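Local structure of Rho guanine nucleotide exchange factor 3 (Mus musculus, 2Z0Q) at residues S110-Q115 with I155-L160; L40-Y45 with T66-I71; Q29-L34 with P72-L77; L166-L171 with I190-V195; E57-Q62 with K119-H124. The protein acts as a guanine nucleotide exchange factor for the small GTPases RhoA and RhoB, the chain here being its DH-PH portion. All blocks are in the same frame, centred on the assembly; numbering follows the deposited sequence.

Interaction 1: residues S110-Q115 with I155-L160; sequences SYCSNQ and IPRSRL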
# COMPACT_ATOMS: atom_id res chain seq x y z
N SER A 110 -4.42 10.70 9.71
CA SER A 110 -4.79 9.69 10.70
C SER A 110 -4.97 8.34 10.00
O SER A 110 -4.42 7.33 10.43
CB SER A 110 -6.10 10.13 11.37
OG SER A 110 -6.51 9.24 12.39
N TYR A 111 -5.73 8.35 8.91
CA TYR A 111 -5.99 7.14 8.15
C TYR A 111 -4.73 6.47 7.60
O TYR A 111 -4.51 5.27 7.80
CB TYR A 111 -6.92 7.45 6.99
CG TYR A 111 -7.23 6.23 6.18
CD1 TYR A 111 -8.02 5.21 6.70
CD2 TYR A 111 -6.72 6.07 4.90
CE1 TYR A 111 -8.29 4.06 5.97
CE2 TYR A 111 -6.98 4.92 4.15
CZ TYR A 111 -7.76 3.92 4.69
OH TYR A 111 -8.03 2.79 3.95
N CYS A 112 -3.92 7.21 6.87
CA CYS A 112 -2.72 6.61 6.30
C CYS A 112 -1.73 6.10 7.34
O CYS A 112 -0.94 5.20 7.05
CB CYS A 112 -2.03 7.58 5.36
SG CYS A 112 -3.06 7.93 3.94
N SER A 113 -1.79 6.67 8.55
CA SER A 113 -0.88 6.25 9.61
C SER A 113 -1.26 4.89 10.21
O SER A 113 -0.40 4.17 10.71
CB SER A 113 -0.82 7.32 10.73
OG SER A 113 -1.99 7.33 11.53
N ASN A 114 -2.54 4.54 10.17
CA ASN A 114 -2.97 3.27 10.73
C ASN A 114 -3.08 2.18 9.68
O ASN A 114 -3.42 1.02 9.97
CB ASN A 114 -4.32 3.43 11.44
CG ASN A 114 -5.46 3.76 10.49
OD1 ASN A 114 -5.54 3.21 9.38
ND2 ASN A 114 -6.37 4.64 10.93
N GLN A 115 -2.76 2.54 8.44
CA GLN A 115 -2.83 1.61 7.33
C GLN A 115 -1.86 0.42 7.52
O GLN A 115 -2.22 -0.71 7.21
CB GLN A 115 -2.51 2.36 6.03
CG GLN A 115 -2.97 1.67 4.76
CD GLN A 115 -4.46 1.75 4.56
OE1 GLN A 115 -5.24 1.75 5.52
NE2 GLN A 115 -4.88 1.79 3.30
N ILE A 155 -7.60 2.12 -1.93
CA ILE A 155 -8.43 3.10 -2.66
C ILE A 155 -8.29 4.57 -2.20
O ILE A 155 -8.05 5.47 -3.02
CB ILE A 155 -9.97 2.69 -2.66
CG1 ILE A 155 -10.27 1.87 -3.92
CG2 ILE A 155 -10.88 3.92 -2.67
CD1 ILE A 155 -11.76 1.58 -4.13
N PRO A 156 -8.41 4.84 -0.89
CA PRO A 156 -8.29 6.24 -0.47
C PRO A 156 -6.91 6.86 -0.75
O PRO A 156 -6.82 7.98 -1.27
CB PRO A 156 -8.61 6.20 1.03
CG PRO A 156 -9.43 4.91 1.17
CD PRO A 156 -8.73 3.97 0.26
N ARG A 157 -5.85 6.15 -0.41
CA ARG A 157 -4.54 6.71 -0.68
C ARG A 157 -4.37 6.91 -2.18
O ARG A 157 -3.81 7.92 -2.60
CB ARG A 157 -3.43 5.80 -0.18
CG ARG A 157 -2.09 6.47 -0.18
CD ARG A 157 -0.96 5.45 -0.07
NE ARG A 157 0.26 6.12 0.38
CZ ARG A 157 0.48 6.50 1.64
NH1 ARG A 157 -0.43 6.27 2.58
NH2 ARG A 157 1.61 7.13 1.95
N SER A 158 -4.84 5.97 -2.99
CA SER A 158 -4.70 6.12 -4.45
C SER A 158 -5.42 7.35 -4.94
O SER A 158 -4.95 8.05 -5.86
CB SER A 158 -5.22 4.89 -5.19
OG SER A 158 -4.43 3.76 -4.89
N ARG A 159 -6.58 7.63 -4.34
CA ARG A 159 -7.31 8.81 -4.75
C ARG A 159 -6.51 10.07 -4.35
O ARG A 159 -6.36 10.97 -5.14
CB ARG A 159 -8.71 8.84 -4.12
CG ARG A 159 -9.49 10.12 -4.44
CD ARG A 159 -10.12 10.01 -5.80
NE ARG A 159 -11.03 11.11 -6.12
CZ ARG A 159 -11.42 11.36 -7.36
NH1 ARG A 159 -11.00 10.58 -8.37
NH2 ARG A 159 -12.15 12.45 -7.60
N LEU A 160 -6.02 10.11 -3.11
CA LEU A 160 -5.27 11.29 -2.67
C LEU A 160 -4.11 11.61 -3.61
O LEU A 160 -3.91 12.74 -4.02
CB LEU A 160 -4.73 11.07 -1.26
CG LEU A 160 -3.94 12.25 -0.72
CD1 LEU A 160 -4.89 13.36 -0.28
CD2 LEU A 160 -3.10 11.74 0.47
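The Tyr111 ring and the Arg157 guanidinium are the two flat groups here, and each is met obliquely, neither squarely over a face nor at an edge. Tyr111 CE2 lies 3.7 Å from Pro156 CB, and the phenol passes across the pyrrolidine, Tyr111 OH standing 3.8 Å from Pro156 CG; the two side chains cross at about a right angle. With CG anti to the backbone N (chi1 -179°), the ring leans from helix 107-125 toward the first turn of helix 155-172, and its hydroxyl hydrogen-bonds to the carbonyl of Leu153, just ahead of that helix. Leu67 and Leu70 also pack on both Tyr111 and Pro156. A serine in place of Tyr111, lacking the ring, would probably open a gap beside Pro156 and leave Leu153 O without its phenol partner. At the next residue on each helix, Arg157 stretches out until its NH1 is 3.4 Å from Cys112 SG. This is packing without a hydrogen bond, and NH2 of the same guanidinium is bonded to Thr202 OG1 in helix 180-213. Side chains from helices 67-84 and 180-213 thus join the two segments, making this a piece of the buried core of the all-helical DH domain.

Interaction 2: residues L40-Y45 with T66-I71; sequences LAKKAY and TLDSLI
Lys42 leaves its helix with CG anti to the backbone N (chi1 -174°) and stays fully extended to NZ, while Asp68 turns its carboxylate back toward it through a chi1 of -85°. The lysine therefore passes across the end of the aspartate, the two side chains meeting at about a right angle. It is the aliphatic part that comes closest: Lys42 CD lies 3.6 Å from Asp68 OD2, and OD1 of that carboxylate is not much farther from the same methylene. The ammonium adds a long salt bridge, Lys42 NZ to Asp68 OD2 at 3.8 Å. At that length the pairing is probably a loose electrostatic attraction more than a fixed grip on either group. Inward from this charged pair Ala41 and Leu67 face each other, and Phe152 touches both, so the polar rim gives way quickly to apolar packing. On the far side of Asp68, Ser69 OG bonds in the carbonyl plane to Thr66 O at 2.7 Å, an oxygen that also takes the Ser69 amide. Helix 15-51 and the beginning of helix 67-84 are here side by side at the surface, a charged border on the hydrophobic interior of the DH helical bundle.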
# COMPACT_ATOMS: atom_id res chain seq x y z
N LEU A 40 -19.43 -0.20 -0.56
CA LEU A 40 -19.45 -1.60 -0.99
C LEU A 40 -18.53 -2.47 -0.14
O LEU A 40 -18.85 -3.63 0.17
CB LEU A 40 -19.02 -1.72 -2.44
CG LEU A 40 -18.98 -3.15 -2.94
CD1 LEU A 40 -20.37 -3.76 -2.79
CD2 LEU A 40 -18.52 -3.20 -4.39
N ALA A 41 -17.38 -1.93 0.21
CA ALA A 41 -16.43 -2.64 1.05
C ALA A 41 -17.14 -3.00 2.35
O ALA A 41 -17.09 -4.15 2.79
CB ALA A 41 -15.22 -1.74 1.36
N LYS A 42 -17.81 -2.03 2.96
CA LYS A 42 -18.53 -2.25 4.20
C LYS A 42 -19.71 -3.21 4.06
O LYS A 42 -19.94 -4.05 4.94
CB LYS A 42 -19.03 -0.93 4.80
CG LYS A 42 -19.66 -1.10 6.17
CD LYS A 42 -20.21 0.19 6.76
CE LYS A 42 -20.81 -0.09 8.13
NZ LYS A 42 -21.37 1.15 8.76
N LYS A 43 -20.46 -3.09 2.97
CA LYS A 43 -21.61 -3.96 2.75
C LYS A 43 -21.30 -5.39 2.33
O LYS A 43 -21.95 -6.33 2.79
CB LYS A 43 -22.55 -3.34 1.70
CG LYS A 43 -23.33 -2.14 2.18
CD LYS A 43 -24.45 -2.53 3.13
CE LYS A 43 -25.25 -1.31 3.58
NZ LYS A 43 -26.31 -1.64 4.59
N ALA A 44 -20.31 -5.58 1.45
CA ALA A 44 -19.97 -6.92 0.98
C ALA A 44 -18.95 -7.66 1.83
O ALA A 44 -18.95 -8.89 1.83
CB ALA A 44 -19.48 -6.86 -0.46
N TYR A 45 -18.10 -6.93 2.55
CA TYR A 45 -17.06 -7.55 3.37
C TYR A 45 -17.25 -7.42 4.88
O TYR A 45 -17.34 -8.43 5.58
CB TYR A 45 -15.68 -6.97 3.01
CG TYR A 45 -15.20 -7.32 1.61
CD1 TYR A 45 -14.48 -6.39 0.86
CD2 TYR A 45 -15.47 -8.56 1.04
CE1 TYR A 45 -14.05 -6.68 -0.43
CE2 TYR A 45 -15.04 -8.87 -0.25
CZ TYR A 45 -14.33 -7.92 -0.98
OH TYR A 45 -13.92 -8.19 -2.26
N THR A 66 -11.81 2.96 10.06
CA THR A 66 -11.47 4.31 9.66
C THR A 66 -12.07 4.73 8.34
O THR A 66 -12.37 5.91 8.15
CB THR A 66 -9.97 4.52 9.58
OG1 THR A 66 -9.35 3.94 10.73
CG2 THR A 66 -9.67 6.02 9.54
N LEU A 67 -12.26 3.78 7.43
CA LEU A 67 -12.84 4.08 6.12
C LEU A 67 -14.12 4.86 6.27
O LEU A 67 -14.41 5.76 5.49
CB LEU A 67 -13.11 2.80 5.32
CG LEU A 67 -11.92 2.05 4.73
CD1 LEU A 67 -12.47 0.86 3.93
CD2 LEU A 67 -11.08 2.96 3.82
N ASP A 68 -14.89 4.52 7.30
CA ASP A 68 -16.15 5.21 7.57
C ASP A 68 -16.00 6.65 8.00
O ASP A 68 -16.98 7.39 8.05
CB ASP A 68 -16.97 4.45 8.62
CG ASP A 68 -17.81 3.35 8.00
OD1 ASP A 68 -18.57 3.65 7.05
OD2 ASP A 68 -17.70 2.19 8.46
N SER A 69 -14.80 7.08 8.35
CA SER A 69 -14.65 8.48 8.70
C SER A 69 -14.34 9.26 7.41
O SER A 69 -14.56 10.46 7.33
CB SER A 69 -13.54 8.66 9.72
OG SER A 69 -12.26 8.46 9.15
N LEU A 70 -13.86 8.56 6.38
CA LEU A 70 -13.53 9.24 5.13
C LEU A 70 -14.68 9.43 4.15
O LEU A 70 -14.67 10.37 3.34
CB LEU A 70 -12.42 8.49 4.41
CG LEU A 70 -11.18 8.24 5.24
CD1 LEU A 70 -10.17 7.51 4.37
CD2 LEU A 70 -10.61 9.57 5.75
N ILE A 71 -15.66 8.54 4.20
CA ILE A 71 -16.79 8.63 3.30
C ILE A 71 -17.46 10.00 3.32
O ILE A 71 -17.73 10.57 2.27
CB ILE A 71 -17.80 7.47 3.57
CG1 ILE A 71 -17.11 6.15 3.23
CG2 ILE A 71 -19.07 7.66 2.73
CD1 ILE A 71 -17.94 4.86 3.54

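Interaction 3: residues Q29-L34 with P72-L77; sequences QGEEDL and PLHEEL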
# COMPACT_ATOMS: atom_id res chain seq x y z
N GLN A 29 -17.15 12.39 -10.93
CA GLN A 29 -17.45 10.97 -11.08
C GLN A 29 -16.50 10.13 -10.23
O GLN A 29 -16.87 9.05 -9.76
CB GLN A 29 -17.34 10.50 -12.54
CG GLN A 29 -18.40 11.08 -13.47
CD GLN A 29 -18.33 10.48 -14.87
OE1 GLN A 29 -19.31 9.84 -15.37
NE2 GLN A 29 -17.18 10.66 -15.52
N GLY A 30 -15.26 10.61 -10.05
CA GLY A 30 -14.31 9.83 -9.27
C GLY A 30 -14.67 9.82 -7.80
O GLY A 30 -14.37 8.85 -7.08
N GLU A 31 -15.28 10.91 -7.33
CA GLU A 31 -15.72 11.02 -5.94
C GLU A 31 -16.86 9.98 -5.78
O GLU A 31 -16.90 9.19 -4.83
CB GLU A 31 -16.27 12.42 -5.65
CG GLU A 31 -15.18 13.53 -5.75
CD GLU A 31 -14.07 13.26 -4.77
OE1 GLU A 31 -14.38 12.99 -3.60
OE2 GLU A 31 -12.88 13.29 -5.16
N GLU A 32 -17.77 10.00 -6.75
CA GLU A 32 -18.90 9.07 -6.72
C GLU A 32 -18.42 7.63 -6.69
O GLU A 32 -18.92 6.83 -5.89
CB GLU A 32 -19.81 9.33 -7.92
CG GLU A 32 -21.02 8.41 -7.99
CD GLU A 32 -22.05 8.95 -8.99
OE1 GLU A 32 -21.62 9.53 -10.01
OE2 GLU A 32 -23.26 8.80 -8.74
N ASP A 33 -17.45 7.30 -7.55
CA ASP A 33 -16.86 5.96 -7.63
C ASP A 33 -16.20 5.55 -6.29
O ASP A 33 -16.32 4.40 -5.83
CB ASP A 33 -15.79 5.89 -8.74
CG ASP A 33 -16.39 5.91 -10.14
OD1 ASP A 33 -17.62 5.78 -10.27
OD2 ASP A 33 -15.63 6.06 -11.13
N LEU A 34 -15.46 6.48 -5.69
CA LEU A 34 -14.80 6.19 -4.41
C LEU A 34 -15.84 5.91 -3.29
O LEU A 34 -15.72 4.93 -2.55
CB LEU A 34 -13.90 7.37 -4.00
CG LEU A 34 -13.26 7.23 -2.61
CD1 LEU A 34 -11.99 8.10 -2.50
CD2 LEU A 34 -14.28 7.68 -1.55
N PRO A 72 -17.74 10.56 4.52
CA PRO A 72 -18.39 11.87 4.55
C PRO A 72 -17.59 12.99 3.87
O PRO A 72 -18.18 13.91 3.32
CB PRO A 72 -18.59 12.14 6.05
CG PRO A 72 -18.62 10.76 6.64
CD PRO A 72 -17.58 10.01 5.88
N LEU A 73 -16.27 12.89 3.90
CA LEU A 73 -15.42 13.92 3.27
C LEU A 73 -15.67 14.04 1.76
O LEU A 73 -15.74 15.14 1.20
CB LEU A 73 -13.93 13.60 3.46
CG LEU A 73 -13.48 13.20 4.86
CD1 LEU A 73 -11.97 13.10 4.86
CD2 LEU A 73 -13.99 14.21 5.85
N HIS A 74 -15.75 12.89 1.12
CA HIS A 74 -15.99 12.81 -0.32
C HIS A 74 -17.45 13.12 -0.66
O HIS A 74 -17.75 13.80 -1.65
CB HIS A 74 -15.50 11.42 -0.78
CG HIS A 74 -14.02 11.24 -0.61
ND1 HIS A 74 -13.10 11.86 -1.43
CD2 HIS A 74 -13.30 10.56 0.32
CE1 HIS A 74 -11.88 11.58 -1.01
NE2 HIS A 74 -11.98 10.80 0.05
N GLU A 75 -18.38 12.70 0.20
CA GLU A 75 -19.77 13.03 -0.05
C GLU A 75 -19.92 14.53 -0.01
O GLU A 75 -20.69 15.09 -0.79
CB GLU A 75 -20.70 12.38 1.00
CG GLU A 75 -20.73 10.86 0.93
CD GLU A 75 -21.61 10.23 2.02
OE1 GLU A 75 -21.33 10.44 3.22
OE2 GLU A 75 -22.59 9.54 1.65
N GLU A 76 -19.20 15.18 0.90
CA GLU A 76 -19.29 16.63 0.99
C GLU A 76 -18.74 17.26 -0.28
O GLU A 76 -19.34 18.19 -0.81
CB GLU A 76 -18.50 17.17 2.18
CG GLU A 76 -18.56 18.68 2.31
CD GLU A 76 -19.96 19.17 2.60
OE1 GLU A 76 -20.70 18.47 3.32
OE2 GLU A 76 -20.33 20.26 2.13
N LEU A 77 -17.61 16.77 -0.79
CA LEU A 77 -17.09 17.39 -2.01
C LEU A 77 -18.06 17.16 -3.17
O LEU A 77 -18.38 18.07 -3.92
CB LEU A 77 -15.70 16.84 -2.35
CG LEU A 77 -15.19 17.33 -3.70
CD1 LEU A 77 -15.13 18.85 -3.74
CD2 LEU A 77 -13.85 16.66 -3.98
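A buried histidine-carboxylate pair, with Glu31 and His74 from two different helices, is what stands out here in the interior of the DH helical bundle. Segments 29-34 and 72-77, on helices 15-51 and 67-84, run roughly antiparallel, their axes 9.3 Å apart at a crossing angle of -150°. His74 ND1 donates to Glu31 OE1 over 2.8 Å, using the syn lone pair of that oxygen; the acceptor sits nearly in the ring plane, and carboxylate and imidazole are only 24° from coplanar. The glutamate gets there by bending at chi2 (-59°), which lays its carboxylate against Leu77 CD2. Other helices secure the polar ends: Glu31 OE2 takes a salt bridge from Arg159 and a hydrogen bond from Tyr163 OH, while His74 NE2 is bonded to Tyr108 OH. The arginine would be expected to favour an ionised carboxylate. Replacing His74 with a leucine would probably leave Glu31 OE1 without its donor and Tyr108 OH without its imidazole partner. Bonded through both nitrogens, the ring is fixed in rotation, and it also serves as a floor for Leu34: the CD1 methyl of Leu34 makes a CH-pi contact over one face, 3.8 Å from the His74 ring centroid.

Interaction 4: residues L166-L171 with I190-V195; sequences LLREIL and IIQGIV
Leu167 and Ile191 mark the nearest backbone approach of segments 166-171 and 190-195, yet their CA atoms are still 9.9 Å apart, so only side chains bridge the distance. The apolar half of the contact is a single meeting of methyl groups, Leu167 CD1 against Ile191 CD1 at 3.8 Å, with the two side chains crossing at about a right angle. Around them Leu167 rests on Ala187 and Ile188, and Ile191 on Tyr163 and Pro164, which places this pair in the seam between helices 155-172 and 180-213 of the DH domain. The polar half lies next to it, toward solvent. Arg168 has its CG anti to the backbone N (chi1 -165°) and bends at chi3, which swings the guanidinium over to the amide of Gln192. Their planes are 54° apart, and Gln192 NE2 comes to the guanidinium edge, 3.3 Å from Arg168 NH2. Both of those nitrogens are donors, so no hydrogen bond joins them. A water makes the connection instead: it accepts from Arg168 NH2 at 2.9 Å and donates to Gln192 OE1 at 3.2 Å. The chemistry thus implies two unlike joints side by side, a small buried methyl contact and a polar link that depends on solvent, the latter likely to be the more easily rearranged, since it runs through a water and its two nitrogens offer each other no acceptor.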
# COMPACT_ATOMS: atom_id res chain seq x y z
N LEU A 166 -5.63 15.09 -11.45
CA LEU A 166 -7.01 15.40 -11.81
C LEU A 166 -7.30 16.90 -11.82
O LEU A 166 -7.99 17.39 -12.72
CB LEU A 166 -7.97 14.71 -10.83
CG LEU A 166 -8.00 13.20 -10.78
CD1 LEU A 166 -8.81 12.73 -9.49
CD2 LEU A 166 -8.68 12.71 -12.07
N LEU A 167 -6.81 17.62 -10.81
CA LEU A 167 -7.04 19.06 -10.78
C LEU A 167 -6.21 19.75 -11.87
O LEU A 167 -6.64 20.74 -12.41
CB LEU A 167 -6.68 19.65 -9.41
CG LEU A 167 -7.45 19.01 -8.25
CD1 LEU A 167 -7.23 19.87 -6.97
CD2 LEU A 167 -8.93 18.90 -8.59
N ARG A 168 -5.01 19.23 -12.18
CA ARG A 168 -4.23 19.87 -13.22
C ARG A 168 -4.88 19.67 -14.62
O ARG A 168 -4.72 20.50 -15.51
CB ARG A 168 -2.75 19.36 -13.20
CG ARG A 168 -1.86 20.26 -14.02
CD ARG A 168 -0.38 19.86 -13.93
NE ARG A 168 0.13 19.87 -12.56
CZ ARG A 168 0.39 18.79 -11.82
NH1 ARG A 168 0.19 17.55 -12.27
NH2 ARG A 168 0.89 18.95 -10.60
N GLU A 169 -5.60 18.56 -14.79
CA GLU A 169 -6.31 18.30 -16.06
C GLU A 169 -7.38 19.40 -16.21
O GLU A 169 -7.61 19.88 -17.32
CB GLU A 169 -6.92 16.90 -16.03
CG GLU A 169 -7.76 16.54 -17.31
CD GLU A 169 -6.93 16.63 -18.58
OE1 GLU A 169 -5.69 16.41 -18.49
OE2 GLU A 169 -7.49 16.87 -19.68
N ILE A 170 -8.03 19.83 -15.12
CA ILE A 170 -8.98 20.94 -15.22
C ILE A 170 -8.23 22.26 -15.52
O ILE A 170 -8.59 23.04 -16.41
CB ILE A 170 -9.79 21.15 -13.92
CG1 ILE A 170 -10.47 19.83 -13.51
CG2 ILE A 170 -10.81 22.26 -14.14
CD1 ILE A 170 -11.12 19.88 -12.10
N LEU A 171 -7.14 22.48 -14.77
CA LEU A 171 -6.36 23.70 -14.92
C LEU A 171 -5.85 23.94 -16.34
O LEU A 171 -5.89 25.06 -16.86
CB LEU A 171 -5.15 23.64 -13.95
CG LEU A 171 -4.18 24.83 -14.11
CD1 LEU A 171 -4.86 26.16 -13.83
CD2 LEU A 171 -3.03 24.61 -13.14
N ILE A 190 -1.24 22.82 -2.64
CA ILE A 190 -1.53 22.40 -1.27
C ILE A 190 -1.60 20.86 -1.15
O ILE A 190 -1.05 20.28 -0.22
CB ILE A 190 -2.84 23.01 -0.81
CG1 ILE A 190 -2.71 24.53 -0.77
CG2 ILE A 190 -3.25 22.43 0.57
CD1 ILE A 190 -1.63 25.09 0.16
N ILE A 191 -2.27 20.22 -2.11
CA ILE A 191 -2.39 18.77 -2.06
C ILE A 191 -1.01 18.14 -2.31
O ILE A 191 -0.69 17.12 -1.70
CB ILE A 191 -3.45 18.26 -3.08
CG1 ILE A 191 -4.84 18.69 -2.59
CG2 ILE A 191 -3.48 16.72 -3.15
CD1 ILE A 191 -5.92 18.52 -3.67
N GLN A 192 -0.19 18.74 -3.17
CA GLN A 192 1.14 18.16 -3.34
C GLN A 192 1.88 18.13 -2.00
O GLN A 192 2.60 17.15 -1.70
CB GLN A 192 1.94 18.93 -4.37
CG GLN A 192 1.39 18.73 -5.78
CD GLN A 192 2.09 19.59 -6.79
OE1 GLN A 192 2.11 20.81 -6.65
NE2 GLN A 192 2.69 18.96 -7.81
N GLY A 193 1.71 19.20 -1.22
CA GLY A 193 2.33 19.27 0.09
C GLY A 193 1.79 18.23 1.08
O GLY A 193 2.53 17.65 1.87
N ILE A 194 0.49 17.99 1.02
CA ILE A 194 -0.17 17.05 1.90
C ILE A 194 0.32 15.64 1.57
O ILE A 194 0.66 14.86 2.47
CB ILE A 194 -1.73 17.13 1.71
CG1 ILE A 194 -2.26 18.43 2.34
CG2 ILE A 194 -2.43 15.95 2.43
CD1 ILE A 194 -3.69 18.79 1.94
N VAL A 195 0.33 15.32 0.28
CA VAL A 195 0.75 13.97 -0.16
C VAL A 195 2.20 13.66 0.19
O VAL A 195 2.52 12.58 0.71
CB VAL A 195 0.56 13.80 -1.70
CG1 VAL A 195 1.20 12.46 -2.19
CG2 VAL A 195 -0.90 13.88 -2.02
O HOH W 1 1.87 21.56 -9.75

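Interaction 5: residues E57-Q62 with K119-H124; sequences EQELNQ and KALLDH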
# COMPACT_ATOMS: atom_id res chain seq x y z
N GLU A 57 -14.61 -8.72 16.25
CA GLU A 57 -15.13 -7.38 16.10
C GLU A 57 -13.93 -6.46 16.11
O GLU A 57 -13.89 -5.46 15.40
CB GLU A 57 -16.07 -7.00 17.26
CG GLU A 57 -17.37 -7.80 17.27
CD GLU A 57 -18.37 -7.28 18.29
OE1 GLU A 57 -18.79 -6.11 18.17
OE2 GLU A 57 -18.74 -8.06 19.20
N GLN A 58 -12.94 -6.82 16.91
CA GLN A 58 -11.73 -6.03 17.01
C GLN A 58 -11.08 -5.92 15.62
O GLN A 58 -10.90 -4.82 15.09
CB GLN A 58 -10.76 -6.68 17.99
CG GLN A 58 -11.29 -6.84 19.41
CD GLN A 58 -12.35 -7.93 19.55
OE1 GLN A 58 -12.10 -9.11 19.30
NE2 GLN A 58 -13.55 -7.52 19.96
N GLU A 59 -10.74 -7.07 15.05
CA GLU A 59 -10.10 -7.18 13.74
C GLU A 59 -10.83 -6.48 12.60
O GLU A 59 -10.18 -5.91 11.72
CB GLU A 59 -9.90 -8.65 13.37
CG GLU A 59 -8.98 -9.40 14.33
CD GLU A 59 -8.98 -10.90 14.08
OE1 GLU A 59 -10.03 -11.44 13.68
OE2 GLU A 59 -7.94 -11.53 14.30
N LEU A 60 -12.16 -6.55 12.59
CA LEU A 60 -12.97 -5.93 11.56
C LEU A 60 -12.99 -4.43 11.77
O LEU A 60 -13.01 -3.67 10.80
CB LEU A 60 -14.41 -6.45 11.60
CG LEU A 60 -14.62 -7.91 11.17
CD1 LEU A 60 -16.07 -8.32 11.41
CD2 LEU A 60 -14.26 -8.05 9.71
N ASN A 61 -13.00 -4.01 13.03
CA ASN A 61 -13.02 -2.58 13.33
C ASN A 61 -11.71 -1.98 12.88
O ASN A 61 -11.68 -0.85 12.39
CB ASN A 61 -13.19 -2.31 14.83
CG ASN A 61 -14.57 -2.66 15.34
OD1 ASN A 61 -15.58 -2.38 14.68
ND2 ASN A 61 -14.64 -3.24 16.52
N GLN A 62 -10.63 -2.75 13.03
CA GLN A 62 -9.31 -2.28 12.64
C GLN A 62 -9.11 -2.24 11.13
O GLN A 62 -8.14 -1.66 10.64
CB GLN A 62 -8.22 -3.16 13.26
CG GLN A 62 -6.87 -2.45 13.29
CD GLN A 62 -5.72 -3.39 13.59
OE1 GLN A 62 -5.75 -4.15 14.55
NE2 GLN A 62 -4.68 -3.32 12.77
N LYS A 119 -2.88 -3.51 7.11
CA LYS A 119 -2.31 -4.31 6.05
C LYS A 119 -1.56 -5.50 6.62
O LYS A 119 -1.61 -6.59 6.06
CB LYS A 119 -1.34 -3.49 5.19
CG LYS A 119 -2.05 -2.49 4.31
CD LYS A 119 -1.06 -1.75 3.42
CE LYS A 119 -1.72 -1.42 2.09
NZ LYS A 119 -0.73 -0.78 1.20
N ALA A 120 -0.87 -5.29 7.74
CA ALA A 120 -0.12 -6.40 8.36
C ALA A 120 -1.11 -7.48 8.80
O ALA A 120 -0.88 -8.68 8.59
CB ALA A 120 0.67 -5.90 9.56
N LEU A 121 -2.20 -7.06 9.42
CA LEU A 121 -3.21 -8.01 9.87
C LEU A 121 -3.83 -8.72 8.67
O LEU A 121 -4.02 -9.95 8.67
CB LEU A 121 -4.31 -7.29 10.64
CG LEU A 121 -5.57 -8.12 10.92
CD1 LEU A 121 -5.25 -9.20 11.95
CD2 LEU A 121 -6.67 -7.21 11.41
N LEU A 122 -4.15 -7.96 7.63
CA LEU A 122 -4.74 -8.53 6.44
C LEU A 122 -3.81 -9.56 5.78
O LEU A 122 -4.28 -10.58 5.29
CB LEU A 122 -5.08 -7.40 5.46
CG LEU A 122 -6.19 -7.62 4.44
CD1 LEU A 122 -7.40 -8.32 5.09
CD2 LEU A 122 -6.60 -6.26 3.87
N ASP A 123 -2.51 -9.29 5.76
CA ASP A 123 -1.57 -10.23 5.15
C ASP A 123 -1.61 -11.54 5.93
O ASP A 123 -1.45 -12.63 5.39
CB ASP A 123 -0.12 -9.71 5.20
CG ASP A 123 0.15 -8.60 4.20
OD1 ASP A 123 -0.65 -8.43 3.27
OD2 ASP A 123 1.20 -7.92 4.35
N HIS A 124 -1.80 -11.44 7.24
CA HIS A 124 -1.82 -12.64 8.03
C HIS A 124 -3.10 -13.43 7.80
O HIS A 124 -3.06 -14.66 7.70
CB HIS A 124 -1.68 -12.28 9.51
CG HIS A 124 -1.75 -13.46 10.41
ND1 HIS A 124 -0.85 -14.50 10.35
CD2 HIS A 124 -2.62 -13.77 11.40
CE1 HIS A 124 -1.16 -15.41 11.26
NE2 HIS A 124 -2.24 -14.99 11.91
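Short helix 57-64 leans against the later turns of helix 107-125 at the surface of the DH domain, and one leucine, Leu121, carries the contact. A chi1 of 168° carries Leu121 CG away from the backbone N and sends its CD2 methyl across to the other helix. There it touches backbone and side chain of one residue, lying 3.8 Å from Glu59 O and 4.0 Å from Glu59 CB. Gln62 reaches in from one turn on, its OE1 at 4.5 Å from Leu121 CD2, a loose approach at the rim. No hydrogen bond crosses between the segments. The carboxylate of Glu59 instead finds partners outside the two segments, with OE2 in a salt bridge to Lys125 and OE1 bonded to the backbone N of Thr56. Met55, in the loop ahead of helix 57-64, also packs on Leu121, while Leu60 turns the other way onto His46, Met49 and Leu50 of helix 15-51. Beyond Leu121, Ala120 meets Tyr209 and Tyr210 of helix 180-213, and His124 touches Leu267 of strand 266-271.

All five contacts lie within the DH portion of the chain, and interaction 1 touches three of the others. Tyr111 of interaction 1 packs on Leu70 of interaction 2, with Tyr111 CG 3.7 Å from Leu70 CD1. Toward interaction 3 the tie is ionic, Arg159 NH2 to Glu31 OE2 at 2.7 Å, and toward interaction 4 it is apolar, Leu160 CG to Val195 CG2 at 3.7 Å. Interactions 2 and 3 use the same two helices, 15-51 and 67-84, with centres about 13 Å apart. Interaction 5 shares helix 107-125 with interaction 1, but its centre is about 32 Å from that of interaction 4, on the opposite side of the chain's centre.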